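Local coordinates for protein aminopeptidase N (Francisella tularensis subsp. tularensis, PDB 5DLL) that removes N-terminal amino acids from peptides with the help of zinc, as an M1-family aminopeptidase that probably degrades intracellular peptides, at residues V221-Y226 against A241-M246; H236-A241 against E301-V306; Y257-F262 against E276-N281; V307-F312 against F337-F342; F326-K331 against T391-G396. One frame throughout, in Å; residues are numbered along the deposited sequence.

Contact 1 (V221-Y226 against A241-M246); sequences VSLEIY and AVKDSM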
# COMPACT_ATOMS: atom_id res chain seq x y z
N VAL A 221 -23.33 -10.20 14.50
CA VAL A 221 -23.03 -9.05 13.65
C VAL A 221 -23.47 -9.35 12.21
O VAL A 221 -22.99 -10.30 11.59
CB VAL A 221 -21.52 -8.73 13.67
CG1 VAL A 221 -21.19 -7.62 12.68
CG2 VAL A 221 -21.08 -8.33 15.07
N SER A 222 -24.36 -8.53 11.67
CA SER A 222 -24.80 -8.68 10.29
C SER A 222 -23.73 -8.13 9.33
O SER A 222 -23.30 -6.98 9.46
CB SER A 222 -26.14 -7.98 10.06
OG SER A 222 -26.68 -8.31 8.79
N LEU A 223 -23.29 -8.97 8.40
CA LEU A 223 -22.34 -8.57 7.37
C LEU A 223 -23.09 -8.40 6.05
O LEU A 223 -23.95 -9.21 5.71
CB LEU A 223 -21.23 -9.62 7.22
CG LEU A 223 -20.48 -10.03 8.50
CD1 LEU A 223 -19.33 -10.96 8.17
CD2 LEU A 223 -19.97 -8.82 9.27
N GLU A 224 -22.78 -7.33 5.32
CA GLU A 224 -23.54 -6.97 4.12
C GLU A 224 -22.66 -6.33 3.06
O GLU A 224 -22.27 -5.17 3.18
CB GLU A 224 -24.68 -6.02 4.49
CG GLU A 224 -25.58 -6.51 5.62
CD GLU A 224 -26.79 -5.62 5.87
OE1 GLU A 224 -26.76 -4.43 5.46
OE2 GLU A 224 -27.76 -6.11 6.47
N ILE A 225 -22.33 -7.09 2.02
CA ILE A 225 -21.66 -6.54 0.84
C ILE A 225 -22.72 -6.15 -0.19
O ILE A 225 -23.58 -6.97 -0.52
CB ILE A 225 -20.66 -7.53 0.23
CG1 ILE A 225 -19.51 -7.80 1.21
CG2 ILE A 225 -20.10 -7.00 -1.09
CD1 ILE A 225 -18.51 -8.83 0.74
N TYR A 226 -22.64 -4.92 -0.68
CA TYR A 226 -23.58 -4.39 -1.67
C TYR A 226 -22.85 -4.04 -2.97
O TYR A 226 -21.81 -3.37 -2.95
CB TYR A 226 -24.27 -3.14 -1.14
CG TYR A 226 -25.29 -3.40 -0.05
CD1 TYR A 226 -26.60 -3.74 -0.37
CD2 TYR A 226 -24.95 -3.29 1.29
CE1 TYR A 226 -27.54 -3.98 0.62
CE2 TYR A 226 -25.89 -3.53 2.29
CZ TYR A 226 -27.18 -3.87 1.95
OH TYR A 226 -28.12 -4.11 2.93
N ALA A 241 -12.80 -12.59 3.47
CA ALA A 241 -11.76 -11.68 3.97
C ALA A 241 -12.24 -10.85 5.16
O ALA A 241 -11.44 -10.50 6.03
CB ALA A 241 -11.27 -10.76 2.85
N VAL A 242 -13.53 -10.54 5.21
CA VAL A 242 -14.12 -9.83 6.34
C VAL A 242 -14.12 -10.71 7.60
O VAL A 242 -13.83 -10.24 8.70
CB VAL A 242 -15.56 -9.37 6.03
CG1 VAL A 242 -16.24 -8.78 7.27
CG2 VAL A 242 -15.56 -8.35 4.90
N LYS A 243 -14.45 -11.99 7.43
CA LYS A 243 -14.46 -12.94 8.54
C LYS A 243 -13.05 -13.21 9.06
O LYS A 243 -12.82 -13.27 10.27
CB LYS A 243 -15.11 -14.25 8.11
CG LYS A 243 -16.59 -14.12 7.76
CD LYS A 243 -17.15 -15.44 7.26
CE LYS A 243 -18.65 -15.37 7.06
NZ LYS A 243 -19.13 -16.45 6.16
N ASP A 244 -12.10 -13.38 8.14
CA ASP A 244 -10.69 -13.55 8.48
C ASP A 244 -10.15 -12.33 9.23
O ASP A 244 -9.39 -12.46 10.18
CB ASP A 244 -9.83 -13.77 7.22
CG ASP A 244 -10.29 -14.96 6.37
OD1 ASP A 244 -10.82 -15.96 6.92
OD2 ASP A 244 -10.11 -14.88 5.13
N SER A 245 -10.56 -11.14 8.77
CA SER A 245 -10.14 -9.88 9.38
C SER A 245 -10.66 -9.74 10.80
O SER A 245 -9.91 -9.39 11.71
CB SER A 245 -10.66 -8.69 8.56
OG SER A 245 -10.21 -8.77 7.22
N MET A 246 -11.96 -9.98 10.97
CA MET A 246 -12.63 -9.83 12.26
C MET A 246 -12.05 -10.77 13.30
O MET A 246 -11.77 -10.35 14.43
CB MET A 246 -14.13 -10.08 12.10
CG MET A 246 -14.94 -8.86 11.69
SD MET A 246 -16.66 -9.25 11.32
CE MET A 246 -17.46 -7.71 11.76
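Strand 220-227 and helix 236-253 are the first two elements of a beta-alpha-beta unit that strand 261-267 completes, and this is the greasy seam between them. The helix runs back across the strand at 141°, so every second strand residue, Val-221 and then Leu-223, faces it. Leu-223 does most of the work. With CG anti to its carbonyl carbon (chi1 -53°), the leucine meets the helix tip to tip with both branches: Leu-223 CD1 rests 3.9 Å from Val-242 CG1, while CD2 lies 3.7 Å from Met-246 CE. Met-246 stretches out beyond CG, and its methyl end spans two strand residues. Lys-243 touches Leu-223 CD1 with its CG, while its NZ forms a salt bridge with Asp-211 on the neighbouring strand 207-214. No hydrogen bond crosses this seam. At its far end Val-221 directs CG1, anti to the backbone N, straight at the methionine tip, leaving Val-221 CG1 3.8 Å from Met-246 CE.

Contact 2 (H236-A241 against E301-V306); sequences HYAMQA and ELVQSV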
# COMPACT_ATOMS: atom_id res chain seq x y z
N HIS A 236 -17.72 -12.86 -3.35
CA HIS A 236 -17.86 -13.88 -2.30
C HIS A 236 -16.58 -14.10 -1.50
O HIS A 236 -16.65 -14.37 -0.30
CB HIS A 236 -18.37 -15.19 -2.89
CG HIS A 236 -19.83 -15.14 -3.25
ND1 HIS A 236 -20.82 -15.58 -2.40
CD2 HIS A 236 -20.46 -14.67 -4.35
CE1 HIS A 236 -22.00 -15.40 -2.97
NE2 HIS A 236 -21.81 -14.85 -4.16
N TYR A 237 -15.42 -13.97 -2.14
CA TYR A 237 -14.15 -14.07 -1.42
C TYR A 237 -13.95 -12.91 -0.44
O TYR A 237 -13.40 -13.09 0.64
CB TYR A 237 -12.95 -14.14 -2.38
CG TYR A 237 -11.66 -14.36 -1.63
CD1 TYR A 237 -11.35 -15.61 -1.10
CD2 TYR A 237 -10.76 -13.31 -1.41
CE1 TYR A 237 -10.18 -15.81 -0.39
CE2 TYR A 237 -9.59 -13.51 -0.70
CZ TYR A 237 -9.30 -14.77 -0.19
OH TYR A 237 -8.14 -14.99 0.51
N ALA A 238 -14.40 -11.71 -0.83
CA ALA A 238 -14.33 -10.54 0.05
C ALA A 238 -15.04 -10.77 1.38
O ALA A 238 -14.53 -10.40 2.44
CB ALA A 238 -14.92 -9.33 -0.65
N MET A 239 -16.22 -11.39 1.33
CA MET A 239 -16.96 -11.73 2.54
C MET A 239 -16.10 -12.58 3.45
O MET A 239 -16.09 -12.38 4.67
CB MET A 239 -18.25 -12.48 2.19
CG MET A 239 -19.10 -12.86 3.40
SD MET A 239 -19.60 -11.46 4.42
CE MET A 239 -21.09 -10.95 3.56
N GLN A 240 -15.38 -13.53 2.87
CA GLN A 240 -14.46 -14.37 3.62
C GLN A 240 -13.33 -13.54 4.23
O GLN A 240 -12.95 -13.77 5.38
CB GLN A 240 -13.89 -15.49 2.75
CG GLN A 240 -13.26 -16.63 3.54
CD GLN A 240 -14.22 -17.21 4.56
OE1 GLN A 240 -15.34 -17.60 4.24
NE2 GLN A 240 -13.78 -17.24 5.82
N ALA A 241 -12.80 -12.59 3.47
CA ALA A 241 -11.76 -11.68 3.97
C ALA A 241 -12.24 -10.85 5.16
O ALA A 241 -11.44 -10.50 6.03
CB ALA A 241 -11.27 -10.76 2.85
N GLU A 301 -4.79 -12.59 -2.44
CA GLU A 301 -4.03 -12.04 -1.30
C GLU A 301 -4.23 -10.54 -1.14
O GLU A 301 -4.25 -10.02 -0.01
CB GLU A 301 -2.54 -12.33 -1.45
CG GLU A 301 -1.75 -12.17 -0.15
CD GLU A 301 -0.46 -11.38 -0.32
OE1 GLU A 301 0.62 -11.96 -0.11
OE2 GLU A 301 -0.54 -10.18 -0.67
N LEU A 302 -4.35 -9.84 -2.27
CA LEU A 302 -4.55 -8.39 -2.26
C LEU A 302 -5.95 -8.00 -1.82
O LEU A 302 -6.12 -7.05 -1.06
CB LEU A 302 -4.24 -7.80 -3.64
CG LEU A 302 -2.75 -7.78 -4.01
CD1 LEU A 302 -2.56 -7.55 -5.51
CD2 LEU A 302 -2.00 -6.74 -3.19
N VAL A 303 -6.96 -8.74 -2.31
CA VAL A 303 -8.35 -8.55 -1.88
C VAL A 303 -8.47 -8.70 -0.36
O VAL A 303 -9.15 -7.91 0.30
CB VAL A 303 -9.30 -9.57 -2.55
CG1 VAL A 303 -10.66 -9.61 -1.85
CG2 VAL A 303 -9.48 -9.24 -4.02
N GLN A 304 -7.80 -9.72 0.17
CA GLN A 304 -7.74 -9.96 1.60
C GLN A 304 -7.11 -8.79 2.35
O GLN A 304 -7.67 -8.31 3.33
CB GLN A 304 -6.95 -11.24 1.87
CG GLN A 304 -7.06 -11.78 3.29
CD GLN A 304 -5.99 -12.81 3.62
OE1 GLN A 304 -4.80 -12.58 3.40
NE2 GLN A 304 -6.42 -13.94 4.17
N SER A 305 -5.94 -8.36 1.86
CA SER A 305 -5.17 -7.24 2.45
C SER A 305 -5.94 -5.92 2.44
O SER A 305 -5.91 -5.16 3.41
CB SER A 305 -3.87 -7.05 1.66
OG SER A 305 -3.19 -5.88 2.08
N VAL A 306 -6.60 -5.66 1.31
CA VAL A 306 -7.40 -4.46 1.12
C VAL A 306 -8.56 -4.42 2.13
O VAL A 306 -8.72 -3.45 2.88
CB VAL A 306 -7.94 -4.41 -0.33
CG1 VAL A 306 -9.08 -3.41 -0.47
CG2 VAL A 306 -6.82 -4.09 -1.30
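Helix 236-253 packs here through its first turns against helix 297-312, whose later part enters the zinc-binding motif. The short segments cross at -50° with their axes 8.9 Å apart. Tyr-237 reaches over with CG anti to the backbone N (chi1 -175°), which brings the ring edge onto the facing helix: Val-303 CG1 sits in the ring plane, 3.7 Å from Tyr-237 CD2. Both helices belong to the M1 peptidase domain, and Tyr-237 also makes an edge-to-face pair with Phe-300, about one turn before Val-303 and Gln-304 on the partner helix. Further along, small residues let the backbones close in. Ala-241 CB lies 3.8 Å from Gln-304 CA, and the two CA atoms of that pair are only 5.0 Å apart. Gln-304 passes obliquely beside the tyrosine tip, its amide plane 35° from the ring. Gln-304 CB is 4.2 Å from Tyr-237 OH, a packing contact; the amide's OE1 accepts from Asn-347 ND2. Ala-238 CB meets Val-303 CG1 more loosely, at 4.4 Å.

Contact 3 (Y257-F262 against E276-N281); sequences YDLDTF and ENKGLN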
# COMPACT_ATOMS: atom_id res chain seq x y z
N TYR A 257 -15.49 -6.10 17.11
CA TYR A 257 -16.33 -5.13 16.39
C TYR A 257 -17.34 -4.52 17.34
O TYR A 257 -17.79 -5.17 18.29
CB TYR A 257 -17.03 -5.80 15.20
CG TYR A 257 -17.76 -4.84 14.27
CD1 TYR A 257 -17.07 -3.82 13.61
CD2 TYR A 257 -19.12 -4.96 14.04
CE1 TYR A 257 -17.73 -2.94 12.76
CE2 TYR A 257 -19.79 -4.09 13.19
CZ TYR A 257 -19.09 -3.09 12.55
OH TYR A 257 -19.74 -2.23 11.71
N ASP A 258 -17.72 -3.27 17.09
CA ASP A 258 -18.48 -2.47 18.05
C ASP A 258 -19.96 -2.19 17.69
O ASP A 258 -20.70 -1.64 18.50
CB ASP A 258 -17.72 -1.15 18.34
CG ASP A 258 -17.23 -0.45 17.08
OD1 ASP A 258 -17.23 -1.06 15.98
OD2 ASP A 258 -16.83 0.73 17.18
N LEU A 259 -20.38 -2.58 16.48
CA LEU A 259 -21.76 -2.38 16.02
C LEU A 259 -22.43 -3.70 15.69
O LEU A 259 -21.77 -4.73 15.59
CB LEU A 259 -21.78 -1.49 14.78
CG LEU A 259 -21.06 -0.14 14.87
CD1 LEU A 259 -20.83 0.43 13.48
CD2 LEU A 259 -21.85 0.83 15.73
N ASP A 260 -23.75 -3.66 15.50
CA ASP A 260 -24.53 -4.87 15.18
C ASP A 260 -24.56 -5.18 13.70
O ASP A 260 -25.05 -6.23 13.30
CB ASP A 260 -25.98 -4.73 15.67
CG ASP A 260 -26.07 -4.42 17.14
OD1 ASP A 260 -25.11 -4.72 17.88
OD2 ASP A 260 -27.11 -3.86 17.56
N THR A 261 -24.06 -4.25 12.87
CA THR A 261 -23.99 -4.47 11.42
C THR A 261 -22.74 -3.84 10.82
O THR A 261 -22.23 -2.85 11.32
CB THR A 261 -25.27 -3.98 10.69
OG1 THR A 261 -25.04 -3.92 9.28
CG2 THR A 261 -25.72 -2.63 11.19
N PHE A 262 -22.24 -4.45 9.75
CA PHE A 262 -21.03 -4.00 9.07
C PHE A 262 -21.25 -4.15 7.58
O PHE A 262 -21.54 -5.25 7.10
CB PHE A 262 -19.83 -4.84 9.51
CG PHE A 262 -18.57 -4.53 8.76
CD1 PHE A 262 -17.74 -3.50 9.17
CD2 PHE A 262 -18.19 -5.29 7.65
CE1 PHE A 262 -16.56 -3.21 8.48
CE2 PHE A 262 -17.03 -5.01 6.96
CZ PHE A 262 -16.21 -3.97 7.37
N GLU A 276 -12.33 3.87 4.67
CA GLU A 276 -12.64 3.22 5.94
C GLU A 276 -13.86 3.79 6.66
O GLU A 276 -13.90 3.81 7.89
CB GLU A 276 -11.43 3.30 6.89
CG GLU A 276 -11.16 4.68 7.49
CD GLU A 276 -9.97 5.40 6.89
OE1 GLU A 276 -9.57 5.08 5.75
OE2 GLU A 276 -9.45 6.31 7.59
N ASN A 277 -14.87 4.23 5.92
CA ASN A 277 -16.02 4.89 6.55
C ASN A 277 -16.61 3.96 7.61
O ASN A 277 -16.81 2.78 7.35
CB ASN A 277 -17.08 5.30 5.53
CG ASN A 277 -16.52 6.14 4.40
OD1 ASN A 277 -16.64 5.77 3.24
ND2 ASN A 277 -15.92 7.27 4.74
N LYS A 278 -16.86 4.51 8.80
CA LYS A 278 -17.24 3.71 9.96
C LYS A 278 -18.50 2.87 9.70
O LYS A 278 -19.58 3.42 9.45
CB LYS A 278 -17.43 4.62 11.17
CG LYS A 278 -17.92 3.94 12.45
CD LYS A 278 -16.96 2.89 12.98
CE LYS A 278 -17.30 2.48 14.41
NZ LYS A 278 -16.67 3.39 15.40
N GLY A 279 -18.34 1.55 9.73
CA GLY A 279 -19.45 0.61 9.54
C GLY A 279 -19.89 0.44 8.10
O GLY A 279 -20.80 -0.34 7.80
N LEU A 280 -19.23 1.15 7.19
CA LEU A 280 -19.70 1.30 5.82
C LEU A 280 -18.50 1.61 4.94
O LEU A 280 -18.30 2.73 4.48
CB LEU A 280 -20.75 2.41 5.74
CG LEU A 280 -21.40 2.70 4.38
CD1 LEU A 280 -21.86 1.44 3.67
CD2 LEU A 280 -22.57 3.65 4.56
N ASN A 281 -17.66 0.60 4.75
CA ASN A 281 -16.49 0.76 3.92
C ASN A 281 -16.93 0.80 2.47
O ASN A 281 -17.94 0.18 2.11
CB ASN A 281 -15.50 -0.37 4.16
CG ASN A 281 -14.93 -0.36 5.58
OD1 ASN A 281 -15.22 0.53 6.38
ND2 ASN A 281 -14.10 -1.35 5.88
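A type II beta turn, Asn-277 to Leu-280, leads into strand 280-284 and packs against the loop that enters the parallel neighbour strand 261-267. Its first residue, Asn-277, and Glu-276 before it close the GAMEN sequence, the signature of M1 aminopeptidases. The tight part is centred on Gly-279, whose positive phi (77°) suits the third position of such a turn. Gly-279 CA lies 3.6 Å from Tyr-257 OH, and Leu-259 CD1 follows at 4.2 Å. The tyrosine is held in place by its own loop: Tyr-257 OH donates to Thr-261 O at 2.6 Å, arriving from above the carbonyl plane, and Leu-259 N lies over the rim of one ring face. The same hydroxyl sits at the edge of the Phe-262 ring, in its plane, while that ring stands almost upright to the Asn-281 amide, the planes 82° apart. On the looser, partly exposed side the contact is polar. Lys-278, bent at chi2 and chi4, meets Asp-258 tip to tip. Asp-258 OD1 is bonded to Asn-314; the salt bridge to the lysine includes only a weak hydrogen bond, Lys-278 NZ to Asp-258 OD2 at 3.2 Å.

Contact 4 (V307-F312 against F337-F342); sequences VGHEYF and FRDQEF. With ZN (zinc ion), chain B.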
# COMPACT_ATOMS: atom_id res chain seq x y z
N VAL A 307 -9.35 -5.49 2.15
CA VAL A 307 -10.49 -5.59 3.06
C VAL A 307 -9.98 -5.53 4.50
O VAL A 307 -10.55 -4.82 5.34
CB VAL A 307 -11.27 -6.91 2.84
CG1 VAL A 307 -12.32 -7.12 3.93
CG2 VAL A 307 -11.94 -6.92 1.47
N GLY A 308 -8.91 -6.27 4.78
CA GLY A 308 -8.28 -6.26 6.09
C GLY A 308 -7.97 -4.85 6.54
O GLY A 308 -8.48 -4.39 7.57
N HIS A 309 -7.16 -4.15 5.75
CA HIS A 309 -6.68 -2.82 6.10
C HIS A 309 -7.80 -1.88 6.51
O HIS A 309 -7.70 -1.18 7.52
CB HIS A 309 -5.92 -2.22 4.92
CG HIS A 309 -5.50 -0.80 5.12
ND1 HIS A 309 -4.20 -0.44 5.42
CD2 HIS A 309 -6.20 0.35 5.07
CE1 HIS A 309 -4.13 0.87 5.54
NE2 HIS A 309 -5.33 1.38 5.34
N GLU A 310 -8.87 -1.86 5.73
CA GLU A 310 -9.98 -0.95 6.00
C GLU A 310 -10.74 -1.36 7.26
O GLU A 310 -11.19 -0.50 8.02
CB GLU A 310 -10.92 -0.84 4.79
CG GLU A 310 -10.27 -0.36 3.49
CD GLU A 310 -9.52 0.97 3.61
OE1 GLU A 310 -9.92 1.84 4.41
OE2 GLU A 310 -8.51 1.15 2.88
N TYR A 311 -10.89 -2.67 7.50
CA TYR A 311 -11.55 -3.14 8.73
C TYR A 311 -10.75 -2.73 9.97
O TYR A 311 -11.32 -2.38 11.01
CB TYR A 311 -11.78 -4.67 8.72
CG TYR A 311 -12.32 -5.17 10.05
CD1 TYR A 311 -13.67 -5.03 10.38
CD2 TYR A 311 -11.47 -5.74 11.01
CE1 TYR A 311 -14.16 -5.46 11.61
CE2 TYR A 311 -11.95 -6.17 12.24
CZ TYR A 311 -13.29 -6.02 12.54
OH TYR A 311 -13.78 -6.45 13.75
N PHE A 312 -9.42 -2.77 9.87
CA PHE A 312 -8.55 -2.46 11.00
C PHE A 312 -8.63 -0.99 11.41
O PHE A 312 -8.45 -0.67 12.58
CB PHE A 312 -7.11 -2.91 10.71
CG PHE A 312 -6.99 -4.37 10.34
CD1 PHE A 312 -7.80 -5.33 10.95
CD2 PHE A 312 -6.09 -4.79 9.37
CE1 PHE A 312 -7.71 -6.66 10.60
CE2 PHE A 312 -6.00 -6.12 9.01
CZ PHE A 312 -6.81 -7.06 9.63
N PHE A 337 0.80 -1.23 9.46
CA PHE A 337 1.53 -2.22 10.24
C PHE A 337 0.62 -3.41 10.55
O PHE A 337 1.02 -4.56 10.43
CB PHE A 337 2.06 -1.61 11.54
CG PHE A 337 2.59 -2.62 12.51
CD1 PHE A 337 3.85 -3.15 12.36
CD2 PHE A 337 1.81 -3.05 13.58
CE1 PHE A 337 4.34 -4.08 13.25
CE2 PHE A 337 2.29 -3.98 14.48
CZ PHE A 337 3.56 -4.50 14.31
N ARG A 338 -0.62 -3.12 10.93
CA ARG A 338 -1.58 -4.16 11.24
C ARG A 338 -1.94 -5.00 10.01
O ARG A 338 -1.96 -6.22 10.09
CB ARG A 338 -2.82 -3.56 11.87
CG ARG A 338 -2.56 -2.92 13.22
CD ARG A 338 -3.80 -2.22 13.72
NE ARG A 338 -4.83 -3.20 14.07
CZ ARG A 338 -6.11 -2.92 14.26
NH1 ARG A 338 -6.57 -1.69 14.12
NH2 ARG A 338 -6.94 -3.89 14.58
N ASP A 339 -2.21 -4.35 8.88
CA ASP A 339 -2.56 -5.08 7.65
C ASP A 339 -1.42 -5.97 7.17
O ASP A 339 -1.66 -7.05 6.63
CB ASP A 339 -3.06 -4.13 6.53
CG ASP A 339 -1.98 -3.77 5.49
OD1 ASP A 339 -1.71 -2.56 5.31
OD2 ASP A 339 -1.43 -4.68 4.83
N GLN A 340 -0.17 -5.53 7.34
CA GLN A 340 0.97 -6.33 6.90
C GLN A 340 1.28 -7.47 7.88
O GLN A 340 1.83 -8.49 7.49
CB GLN A 340 2.19 -5.46 6.58
CG GLN A 340 2.77 -4.66 7.73
CD GLN A 340 3.76 -3.59 7.26
OE1 GLN A 340 3.66 -3.09 6.13
NE2 GLN A 340 4.71 -3.23 8.12
N GLU A 341 0.89 -7.29 9.14
CA GLU A 341 0.92 -8.37 10.14
C GLU A 341 -0.18 -9.40 9.93
O GLU A 341 0.01 -10.59 10.17
CB GLU A 341 0.79 -7.80 11.55
CG GLU A 341 2.04 -7.11 12.06
CD GLU A 341 3.20 -8.06 12.24
OE1 GLU A 341 2.99 -9.18 12.75
OE2 GLU A 341 4.33 -7.69 11.85
N PHE A 342 -1.35 -8.91 9.51
CA PHE A 342 -2.50 -9.76 9.21
C PHE A 342 -2.18 -10.67 8.05
O PHE A 342 -2.35 -11.89 8.13
CB PHE A 342 -3.70 -8.86 8.89
CG PHE A 342 -4.88 -9.57 8.28
CD1 PHE A 342 -5.49 -10.63 8.93
CD2 PHE A 342 -5.42 -9.12 7.07
CE1 PHE A 342 -6.59 -11.26 8.37
CE2 PHE A 342 -6.52 -9.74 6.51
CZ PHE A 342 -7.11 -10.82 7.16
ZN ZN B . -5.90 3.46 5.41
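The zinc ion is gripped by His-309 NE2 at 2.2 Å, with His-313 and Glu-332 completing the protein ligands. On the other nitrogen of the ring, His-309 ND1 donates to Asp-339 OD1 at 3.3 Å, nearly straight (169°) and within the imidazole plane, although the oxygen is met from above its own carboxylate plane. This second-shell bond helps, with the zinc, to fix the ring's rotation, and the carboxylate would probably make the histidine a stronger metal ligand. Next out, Phe-312 wedges between the helices. Its edge strikes the face of Phe-342 in a T-shaped stack, centroids 5.1 Å apart and planes at 81°, with Phe-312 CZ 3.4 Å from Phe-342 CG. Nearer its backbone, Phe-312 CB lies over the centre of the Arg-338 guanidinium, itself held by a salt bridge to Asp-249. Gly-308 CA is 3.9 Å from Phe-342 CE2. Two such crossing helices, one carrying the start of HExxH, with His-313 just past its end, and the other the distal glutamate, make the gluzincin zinc site of M1 peptidases.

Contact 5 (F326-K331 against T391-G396); sequences FQLSLK and TVYNKG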
# COMPACT_ATOMS: atom_id res chain seq x y z
N PHE A 326 -1.20 16.13 10.04
CA PHE A 326 0.25 15.88 10.15
C PHE A 326 0.46 14.54 10.87
O PHE A 326 1.50 13.88 10.72
CB PHE A 326 0.95 16.99 10.94
CG PHE A 326 0.80 18.36 10.34
CD1 PHE A 326 -0.26 19.19 10.70
CD2 PHE A 326 1.72 18.84 9.42
CE1 PHE A 326 -0.40 20.45 10.16
CE2 PHE A 326 1.60 20.11 8.87
CZ PHE A 326 0.53 20.92 9.24
N GLN A 327 -0.56 14.15 11.62
CA GLN A 327 -0.58 12.94 12.43
C GLN A 327 -1.01 11.70 11.62
O GLN A 327 -1.48 10.72 12.19
CB GLN A 327 -1.53 13.18 13.62
CG GLN A 327 -0.86 13.38 14.97
CD GLN A 327 0.18 14.49 15.02
OE1 GLN A 327 1.34 14.26 15.38
NE2 GLN A 327 -0.23 15.70 14.69
N LEU A 328 -0.80 11.74 10.31
CA LEU A 328 -1.31 10.70 9.40
C LEU A 328 -0.45 9.44 9.42
O LEU A 328 -0.92 8.36 9.05
CB LEU A 328 -1.42 11.27 7.98
CG LEU A 328 -2.61 10.86 7.10
CD1 LEU A 328 -3.93 10.91 7.85
CD2 LEU A 328 -2.66 11.77 5.89
N SER A 329 0.81 9.57 9.85
CA SER A 329 1.70 8.41 10.05
C SER A 329 1.28 7.53 11.23
O SER A 329 1.80 6.42 11.39
CB SER A 329 3.15 8.87 10.25
OG SER A 329 3.28 9.65 11.43
N LEU A 330 0.37 8.03 12.07
CA LEU A 330 -0.27 7.25 13.13
C LEU A 330 -1.58 6.61 12.65
O LEU A 330 -1.82 5.43 12.92
CB LEU A 330 -0.53 8.13 14.35
CG LEU A 330 -1.30 7.46 15.50
CD1 LEU A 330 -0.51 6.27 16.04
CD2 LEU A 330 -1.60 8.47 16.60
N LYS A 331 -2.44 7.37 11.98
CA LYS A 331 -3.74 6.84 11.55
C LYS A 331 -3.56 5.71 10.56
O LYS A 331 -4.23 4.68 10.66
CB LYS A 331 -4.64 7.91 10.91
CG LYS A 331 -6.00 7.36 10.48
CD LYS A 331 -6.81 8.36 9.68
CE LYS A 331 -6.45 8.35 8.20
NZ LYS A 331 -7.14 7.27 7.46
N THR A 391 6.96 7.52 2.49
CA THR A 391 7.54 7.96 3.75
C THR A 391 6.50 7.96 4.88
O THR A 391 6.71 7.35 5.92
CB THR A 391 8.15 9.37 3.62
OG1 THR A 391 9.27 9.32 2.73
CG2 THR A 391 8.59 9.91 4.98
N VAL A 392 5.37 8.63 4.66
CA VAL A 392 4.35 8.78 5.71
C VAL A 392 3.65 7.46 6.03
O VAL A 392 3.41 7.15 7.20
CB VAL A 392 3.31 9.86 5.32
CG1 VAL A 392 2.15 9.90 6.31
CG2 VAL A 392 3.96 11.23 5.22
N TYR A 393 3.33 6.67 5.01
CA TYR A 393 2.57 5.43 5.19
C TYR A 393 3.47 4.24 5.53
O TYR A 393 3.30 3.60 6.57
CB TYR A 393 1.78 5.10 3.92
CG TYR A 393 0.50 5.90 3.77
CD1 TYR A 393 0.52 7.30 3.81
CD2 TYR A 393 -0.72 5.27 3.57
CE1 TYR A 393 -0.64 8.04 3.68
CE2 TYR A 393 -1.89 6.00 3.42
CZ TYR A 393 -1.85 7.38 3.48
OH TYR A 393 -3.00 8.12 3.34
N ASN A 394 4.42 3.96 4.65
CA ASN A 394 5.22 2.73 4.73
C ASN A 394 6.39 2.82 5.71
O ASN A 394 6.63 1.87 6.46
CB ASN A 394 5.69 2.32 3.33
CG ASN A 394 4.54 2.19 2.34
OD1 ASN A 394 4.30 3.09 1.54
ND2 ASN A 394 3.83 1.08 2.40
N LYS A 395 7.10 3.95 5.73
CA LYS A 395 8.08 4.19 6.80
C LYS A 395 7.39 4.51 8.13
O LYS A 395 7.99 4.35 9.19
CB LYS A 395 9.08 5.30 6.43
CG LYS A 395 10.02 5.71 7.57
CD LYS A 395 11.15 6.61 7.10
CE LYS A 395 12.02 7.07 8.26
NZ LYS A 395 13.24 7.81 7.83
N GLY A 396 6.13 4.95 8.07
CA GLY A 396 5.31 5.10 9.28
C GLY A 396 5.08 3.78 9.99
O GLY A 396 5.22 3.70 11.21
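The Tyr-393 ring belongs to a helix-helix packing in the M1 peptidase domain: its CB points away from the facing segment, but the ring swings back so that Tyr-393 OH skirts Leu-328 CD2 at 4.5 Å. The nearest atom of the Tyr-393 side chain is about 5 Å from the zinc, and the ring is close to Glu-332, consistent with the active-site tyrosine of M1 peptidases. Phe-326, another flat group, turns away into edge-to-face pairs with Tyr-381 and Phe-387. The start of helix 328-346, with Gln-327 as N-cap, rests on helix 390-423 through Val-392. Anti to the backbone N (chi1 172°), Val-392 CG1 lies alongside the first turn, 4.2 Å from Leu-328 CB and 3.8 Å from Ser-329 N. No classical hydrogen bond joins the segments. Instead Ser-329 offers a CA-H...O contact, Ser-329 CA lying 3.6 Å from Val-392 O. One turn on, Gly-396 has no side chain to hold the helices apart, and Gly-396 CA comes within 4.3 Å of Ser-329 O.

The five contacts step from the sheet to the metal. Contacts 1 and 2 pack different elements, a strand and a helix, against helix 236-253, share Ala-241 and have centres 10 Å apart. Contact 3 continues the same sheet, Ser-222 O of contact 1 probably accepting from Phe-262 N at 2.8 Å. Helix 297-312 then carries contact 2 into contact 4, 11 Å away between centres, where the zinc is bound. Helix 328-346 runs from contact 5 to contact 4, with Glu-332, a zinc ligand, between them. Contacts 3 and 5 lie 23 Å apart by centres yet are joined by a salt bridge, Glu-276 OE2 to Lys-331 NZ at 2.5 Å.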